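Local coordinates for protein arylsulfatase (Pseudoalteromonas sp. MB47, PDB 7AJ0) that probably hydrolyses sulfate esters of the polysaccharide fucoidan as an exo-acting, calcium-binding sulfatase that assembles into a hexamer, at residues Q99-T103 with K345-W349; E136-S140 with P395-Y399; N329-W333 with R450-D454. All coordinates share one frame; numbering follows the deposited sequence.

Interaction 1. Residues Q99-T103 with K345-W349. With CA (calcium ion), chain G.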
# COMPACT_ATOMS: atom_id res chain seq x y z
N GLN A 99 14.89 -1.86 -26.13
CA GLN A 99 13.47 -2.10 -25.92
C GLN A 99 13.27 -2.87 -24.62
O GLN A 99 14.22 -3.39 -24.04
CB GLN A 99 12.89 -2.85 -27.11
CG GLN A 99 13.17 -2.18 -28.44
CD GLN A 99 12.62 -0.77 -28.51
OE1 GLN A 99 11.41 -0.56 -28.39
NE2 GLN A 99 13.50 0.20 -28.69
N PRO A 100 12.03 -2.97 -24.13
CA PRO A 100 11.82 -3.60 -22.82
C PRO A 100 11.89 -5.12 -22.81
O PRO A 100 11.95 -5.70 -21.72
CB PRO A 100 10.41 -3.12 -22.42
CG PRO A 100 10.11 -1.97 -23.32
CD PRO A 100 10.82 -2.27 -24.60
N THR A 101 11.88 -5.79 -23.97
CA THR A 101 11.85 -7.25 -24.00
C THR A 101 12.73 -7.77 -25.14
O THR A 101 13.17 -7.01 -26.01
CB THR A 101 10.42 -7.77 -24.15
OG1 THR A 101 9.77 -7.11 -25.24
CG2 THR A 101 9.63 -7.52 -22.87
N CYS A 102 12.97 -9.08 -25.11
CA CYS A 102 14.00 -9.69 -25.95
C CYS A 102 13.71 -9.50 -27.43
O CYS A 102 14.50 -8.90 -28.17
CB CYS A 102 14.12 -11.18 -25.63
SG CYS A 102 14.52 -11.59 -23.92
N THR A 103 12.58 -10.04 -27.90
CA THR A 103 12.28 -10.02 -29.33
C THR A 103 12.23 -8.60 -29.86
O THR A 103 12.67 -8.33 -30.99
CB THR A 103 10.95 -10.73 -29.60
OG1 THR A 103 11.04 -12.09 -29.16
CG2 THR A 103 10.61 -10.69 -31.08
N LYS A 345 13.24 -5.67 -16.82
CA LYS A 345 12.72 -6.22 -18.06
C LYS A 345 11.19 -6.27 -18.03
O LYS A 345 10.59 -6.62 -17.01
CB LYS A 345 13.29 -7.61 -18.30
CG LYS A 345 12.91 -8.26 -19.61
CD LYS A 345 13.36 -9.71 -19.62
CE LYS A 345 13.22 -10.36 -20.98
NZ LYS A 345 13.66 -11.78 -20.95
N GLY A 346 10.58 -5.92 -19.15
CA GLY A 346 9.14 -5.92 -19.27
C GLY A 346 8.45 -4.63 -18.90
O GLY A 346 7.22 -4.59 -18.84
N THR A 347 9.21 -3.57 -18.63
CA THR A 347 8.64 -2.27 -18.31
C THR A 347 9.49 -1.19 -18.96
O THR A 347 10.66 -1.41 -19.29
CB THR A 347 8.57 -2.02 -16.79
OG1 THR A 347 9.90 -1.85 -16.27
CG2 THR A 347 7.90 -3.18 -16.08
N THR A 348 8.89 -0.02 -19.15
CA THR A 348 9.60 1.14 -19.66
C THR A 348 10.09 2.06 -18.55
O THR A 348 10.35 3.24 -18.80
CB THR A 348 8.73 1.91 -20.65
OG1 THR A 348 7.42 2.08 -20.10
CG2 THR A 348 8.64 1.17 -21.97
N TRP A 349 10.21 1.54 -17.33
CA TRP A 349 11.08 2.19 -16.36
C TRP A 349 12.52 2.13 -16.87
O TRP A 349 12.86 1.32 -17.74
CB TRP A 349 10.98 1.52 -14.99
CG TRP A 349 9.65 1.68 -14.32
CD1 TRP A 349 8.78 0.69 -13.99
CD2 TRP A 349 9.04 2.91 -13.89
NE1 TRP A 349 7.67 1.22 -13.38
CE2 TRP A 349 7.80 2.58 -13.31
CE3 TRP A 349 9.43 4.25 -13.95
CZ2 TRP A 349 6.94 3.54 -12.79
CZ3 TRP A 349 8.58 5.20 -13.43
CH2 TRP A 349 7.35 4.85 -12.86
CA CA G . 16.68 -10.34 -23.38
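Cys102 and Lys345 meet beside the calcium ion: SG of Cys102 lies 2.6 Å from the metal and 3.1 Å from NZ of Lys345. The lysine gets there by a fully stretched chain. With CG anti to the backbone N (chi1 -176°) and every later torsion near 180°, it runs from the loop to the sulfur at the edge of the metal site, so CE also rests against the sulfur, at 3.4 Å between CE of Lys345 and SG of Cys102. The ammonium forms a salt bridge with Asp61, itself a calcium ligand, and Asp60, Asp325 and Asn326 complete the protein part of the site. Cys102 opens the helix 102-111 and a CTSSR sequence that resembles the sulfatase signature, in which the first residue is the one matured to formylglycine; the model has an unmodified cysteine. The loop 345-349 follows strand 318-324 of the large mixed sheet of this alkaline phosphatase-like fold.

One shell out, the two backbones are tied by N of Gly346 donating to O of Pro100 (2.9 Å, 160° at the hydrogen), while CG of Lys345 passes that same oxygen. Gly346 has a positive phi, at which a side chain would collide with the carbonyl oxygen of Lys345, reason enough for a glycine. Next along the loop, the Pro100 ring is met by backbone and methyl: its CB faces O of Thr347 at 3.6 Å, and its CG touches CG2 of Thr348 at 3.7 Å, the two side chains lying alongside and pointing the same way. Thr348 is fixed in turn through its hydroxyl, which is hydrogen-bonded to Thr430. Beyond this, CG2 of Thr101 packs on CA of Gly346 at 4.0 Å, and O of Gly346 accepts a hydrogen bond from Thr463 of the second subunit.

Interaction 2. Residues E136-S140 with P395-Y399; sequences EKEVS and PSNMY
Met398 carries the tight half of this contact; its chain lies alongside that of Lys137 and runs the other way. Its SD sits 3.6 Å from O of Lys137 and 3.8 Å from CG of Lys137. A bend at the last torsion (chi3 52°) then sets the methyl against the carboxylate of Glu138, where CE of Met398 comes to 3.5 Å from OE2 of Glu138. That oxygen is also in a salt bridge with Arg113, so the thioether packs against a group already held by its ion pair. A smaller apolar touch lies next to it: CG2 of Val139 touches CD of the Pro395 ring at 4.0 Å.

The outer side is looser. NZ of Lys137 stands 3.8 Å from ND2 of Asn397, a loose approach without a hydrogen bond, and both residues also touch a crystal neighbour. No hydrogen bond at all links the two segments.

Pro395 to Met398 form a type I beta turn in the loop between helices 377-387 and 406-409. It faces the chain leaving the short helix 134-137, where Val139 O accepts from Tyr381 of helix 377-387 and Glu138 packs on Ser118 of helix 115-118.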
# COMPACT_ATOMS: atom_id res chain seq x y z
N GLU A 136 10.33 -10.71 -44.81
CA GLU A 136 10.46 -10.41 -46.23
C GLU A 136 10.57 -8.91 -46.45
O GLU A 136 11.41 -8.45 -47.23
CB GLU A 136 9.26 -10.98 -47.00
CG GLU A 136 9.18 -12.50 -46.99
CD GLU A 136 8.02 -13.03 -47.82
OE1 GLU A 136 7.72 -14.24 -47.72
OE2 GLU A 136 7.42 -12.24 -48.58
N LYS A 137 9.77 -8.14 -45.72
CA LYS A 137 9.72 -6.68 -45.86
C LYS A 137 10.90 -6.01 -45.19
O LYS A 137 11.47 -5.05 -45.74
CB LYS A 137 8.39 -6.20 -45.28
CG LYS A 137 8.18 -4.71 -45.14
CD LYS A 137 6.82 -4.48 -44.46
CE LYS A 137 6.52 -3.01 -44.18
NZ LYS A 137 6.10 -2.25 -45.39
N GLU A 138 11.31 -6.49 -44.02
CA GLU A 138 12.40 -5.86 -43.29
C GLU A 138 13.74 -6.14 -43.98
O GLU A 138 13.90 -7.10 -44.74
CB GLU A 138 12.44 -6.37 -41.85
CG GLU A 138 11.16 -6.14 -41.06
CD GLU A 138 10.76 -4.67 -41.01
OE1 GLU A 138 9.54 -4.38 -41.09
OE2 GLU A 138 11.66 -3.82 -40.90
N VAL A 139 14.71 -5.26 -43.71
CA VAL A 139 16.02 -5.31 -44.34
C VAL A 139 17.08 -5.33 -43.24
O VAL A 139 17.33 -4.30 -42.60
CB VAL A 139 16.25 -4.12 -45.29
CG1 VAL A 139 17.66 -4.14 -45.84
CG2 VAL A 139 15.22 -4.13 -46.41
N SER A 140 17.70 -6.48 -43.04
CA SER A 140 18.72 -6.62 -42.01
C SER A 140 20.05 -6.05 -42.49
O SER A 140 20.29 -5.90 -43.69
CB SER A 140 18.89 -8.08 -41.61
OG SER A 140 19.41 -8.84 -42.69
N PRO A 395 14.76 0.98 -48.20
CA PRO A 395 13.53 1.28 -48.93
C PRO A 395 12.86 2.54 -48.42
O PRO A 395 12.83 2.81 -47.22
CB PRO A 395 12.66 0.03 -48.69
CG PRO A 395 13.23 -0.63 -47.48
CD PRO A 395 14.70 -0.32 -47.50
N SER A 396 12.31 3.32 -49.35
CA SER A 396 11.78 4.64 -49.04
C SER A 396 10.35 4.61 -48.51
O SER A 396 9.87 5.64 -48.03
CB SER A 396 11.83 5.52 -50.29
OG SER A 396 13.14 5.56 -50.82
N ASN A 397 9.67 3.47 -48.58
CA ASN A 397 8.31 3.35 -48.07
C ASN A 397 8.26 2.94 -46.60
O ASN A 397 7.17 2.78 -46.05
CB ASN A 397 7.53 2.32 -48.91
CG ASN A 397 8.12 0.93 -48.81
OD1 ASN A 397 9.24 0.68 -49.26
ND2 ASN A 397 7.36 0.01 -48.23
N MET A 398 9.42 2.78 -45.96
CA MET A 398 9.50 2.37 -44.57
C MET A 398 10.24 3.43 -43.76
O MET A 398 11.28 3.94 -44.20
CB MET A 398 10.21 1.02 -44.43
CG MET A 398 9.42 -0.15 -45.00
SD MET A 398 10.43 -1.62 -45.32
CE MET A 398 11.25 -1.84 -43.74
N TYR A 399 9.70 3.77 -42.60
CA TYR A 399 10.34 4.72 -41.70
C TYR A 399 11.38 4.01 -40.85
O TYR A 399 11.12 2.93 -40.32
CB TYR A 399 9.30 5.39 -40.81
CG TYR A 399 9.80 6.63 -40.10
CD1 TYR A 399 9.67 7.88 -40.68
CD2 TYR A 399 10.39 6.55 -38.85
CE1 TYR A 399 10.12 9.02 -40.04
CE2 TYR A 399 10.84 7.69 -38.20
CZ TYR A 399 10.70 8.92 -38.80
OH TYR A 399 11.14 10.06 -38.17

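Interaction 3. Residues N329-W333 with R450-D454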
# COMPACT_ATOMS: atom_id res chain seq x y z
N ASN A 329 16.03 -9.40 -15.71
CA ASN A 329 14.80 -10.15 -15.53
C ASN A 329 14.65 -10.44 -14.04
O ASN A 329 15.04 -11.50 -13.54
CB ASN A 329 14.82 -11.44 -16.34
CG ASN A 329 13.50 -12.18 -16.29
OD1 ASN A 329 12.63 -11.87 -15.48
ND2 ASN A 329 13.35 -13.18 -17.16
N GLU A 330 14.08 -9.48 -13.31
CA GLU A 330 13.89 -9.66 -11.87
C GLU A 330 12.87 -10.74 -11.55
O GLU A 330 12.86 -11.24 -10.42
CB GLU A 330 13.46 -8.34 -11.23
CG GLU A 330 14.44 -7.20 -11.46
CD GLU A 330 14.19 -6.03 -10.53
OE1 GLU A 330 13.01 -5.70 -10.28
OE2 GLU A 330 15.18 -5.44 -10.03
N ASP A 331 12.01 -11.11 -12.50
CA ASP A 331 10.96 -12.08 -12.21
C ASP A 331 11.51 -13.46 -11.90
O ASP A 331 10.86 -14.24 -11.19
CB ASP A 331 9.98 -12.17 -13.39
CG ASP A 331 9.18 -10.90 -13.58
OD1 ASP A 331 9.76 -9.90 -14.07
OD2 ASP A 331 7.98 -10.90 -13.25
N THR A 332 12.69 -13.79 -12.43
CA THR A 332 13.30 -15.10 -12.20
C THR A 332 14.35 -15.06 -11.10
O THR A 332 15.22 -15.94 -11.05
CB THR A 332 13.91 -15.63 -13.50
OG1 THR A 332 14.86 -14.69 -14.02
CG2 THR A 332 12.83 -15.88 -14.53
N TRP A 333 14.29 -14.07 -10.22
CA TRP A 333 15.22 -13.98 -9.11
C TRP A 333 15.24 -15.31 -8.34
O TRP A 333 14.19 -15.92 -8.14
CB TRP A 333 14.81 -12.83 -8.18
CG TRP A 333 15.83 -12.53 -7.13
CD1 TRP A 333 16.84 -11.62 -7.21
CD2 TRP A 333 15.95 -13.17 -5.86
NE1 TRP A 333 17.59 -11.65 -6.05
CE2 TRP A 333 17.06 -12.59 -5.21
CE3 TRP A 333 15.23 -14.17 -5.20
CZ2 TRP A 333 17.46 -12.98 -3.94
CZ3 TRP A 333 15.64 -14.56 -3.94
CH2 TRP A 333 16.74 -13.96 -3.32
N ARG A 450 9.63 -7.45 -7.44
CA ARG A 450 10.44 -8.11 -8.46
C ARG A 450 9.62 -8.54 -9.67
O ARG A 450 10.21 -8.94 -10.68
CB ARG A 450 11.20 -9.35 -7.93
CG ARG A 450 12.20 -9.08 -6.83
CD ARG A 450 13.03 -10.34 -6.55
NE ARG A 450 14.00 -10.15 -5.49
CZ ARG A 450 13.93 -10.71 -4.28
NH1 ARG A 450 12.93 -11.53 -3.97
NH2 ARG A 450 14.87 -10.46 -3.39
N ARG A 451 8.29 -8.49 -9.62
CA ARG A 451 7.45 -9.14 -10.63
C ARG A 451 6.97 -8.13 -11.67
O ARG A 451 5.78 -7.96 -11.93
CB ARG A 451 6.28 -9.84 -9.95
CG ARG A 451 6.69 -11.11 -9.22
CD ARG A 451 7.18 -12.15 -10.21
NE ARG A 451 7.53 -13.42 -9.59
CZ ARG A 451 7.75 -14.54 -10.27
NH1 ARG A 451 7.65 -14.55 -11.59
NH2 ARG A 451 8.06 -15.66 -9.62
N ASN A 452 7.95 -7.47 -12.30
CA ASN A 452 7.65 -6.48 -13.32
C ASN A 452 6.90 -7.10 -14.49
O ASN A 452 5.91 -6.54 -14.97
CB ASN A 452 8.94 -5.82 -13.80
CG ASN A 452 9.83 -5.36 -12.66
OD1 ASN A 452 10.93 -5.88 -12.46
ND2 ASN A 452 9.34 -4.39 -11.90
N ILE A 453 7.35 -8.26 -14.95
CA ILE A 453 6.74 -8.88 -16.12
C ILE A 453 5.41 -9.53 -15.77
O ILE A 453 4.40 -9.35 -16.47
CB ILE A 453 7.70 -9.91 -16.75
CG1 ILE A 453 8.99 -9.23 -17.22
CG2 ILE A 453 7.03 -10.65 -17.90
CD1 ILE A 453 10.13 -10.19 -17.50
N ASP A 454 5.37 -10.27 -14.66
CA ASP A 454 4.32 -11.24 -14.41
C ASP A 454 3.23 -10.76 -13.45
O ASP A 454 2.25 -11.48 -13.26
CB ASP A 454 4.94 -12.53 -13.85
CG ASP A 454 5.96 -13.13 -14.80
OD1 ASP A 454 5.67 -13.23 -16.01
OD2 ASP A 454 7.07 -13.50 -14.33
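A chi1 of -171° puts CG of Trp333 opposite its backbone N and lays the indole across Arg450, whose chain, extended from CG to NE, sets the guanidinium flat on the ring. The planes are 7° apart, and CZ of Arg450 lies 3.7 Å from the centroid of the Trp333 five-membered ring: a cation-pi stack over the face. The indole NH and the guanidinium reach the third subunit, to Met472 O and the carboxylate of Asp473 there. Replacing Trp333 by an alanine would remove the stacking face and the N-H, and is likely to leave the Arg450 guanidinium freer to turn and Met472 O of the third subunit without its donor.

The carboxylate of Asp331 accepts two backbone N-H groups: OD1 takes N of Ile453 at 3.0 Å on the syn side (164° at the hydrogen), OD2 takes N of Asp454 at 3.0 Å from above the carboxylate plane. OD2 of Asp331 and OD2 of Asp454 are 3.0 Å apart, a like-charge pair likely to be eased by Arg451, whose NH1 forms a salt bridge with the latter. NH2 of Arg451 and OD1 of Asp454 are hydrogen-bonded to Gln483 and His482 of the second subunit.

Arg451 centres an inverse gamma turn in the loop joining antiparallel strands 442-446 and 456-460, which packs on the 3-10 turn 330-331 after strand 318-324.

Interactions 1 and 3 are neighbours, their centres 11 Å apart, and they touch directly: O of Lys345 lies 3.1 Å from CG1 of Ile453, and CG2 of Thr347 lies 3.6 Å from CB of Asn452. Loop 345-349 is thus packed between the segment bearing Cys102 and loop 450-454. The calcium belongs to interaction 1, while the side chain of Asn329 in interaction 3 stays about 7 Å from it. Both contacts also reach the second subunit, so the loop beside the metal site lies at a subunit interface. Interaction 2 is remote, with centres 24 Å from interaction 1 and 34 Å from interaction 3, and no other chain of the assembly touches its segments.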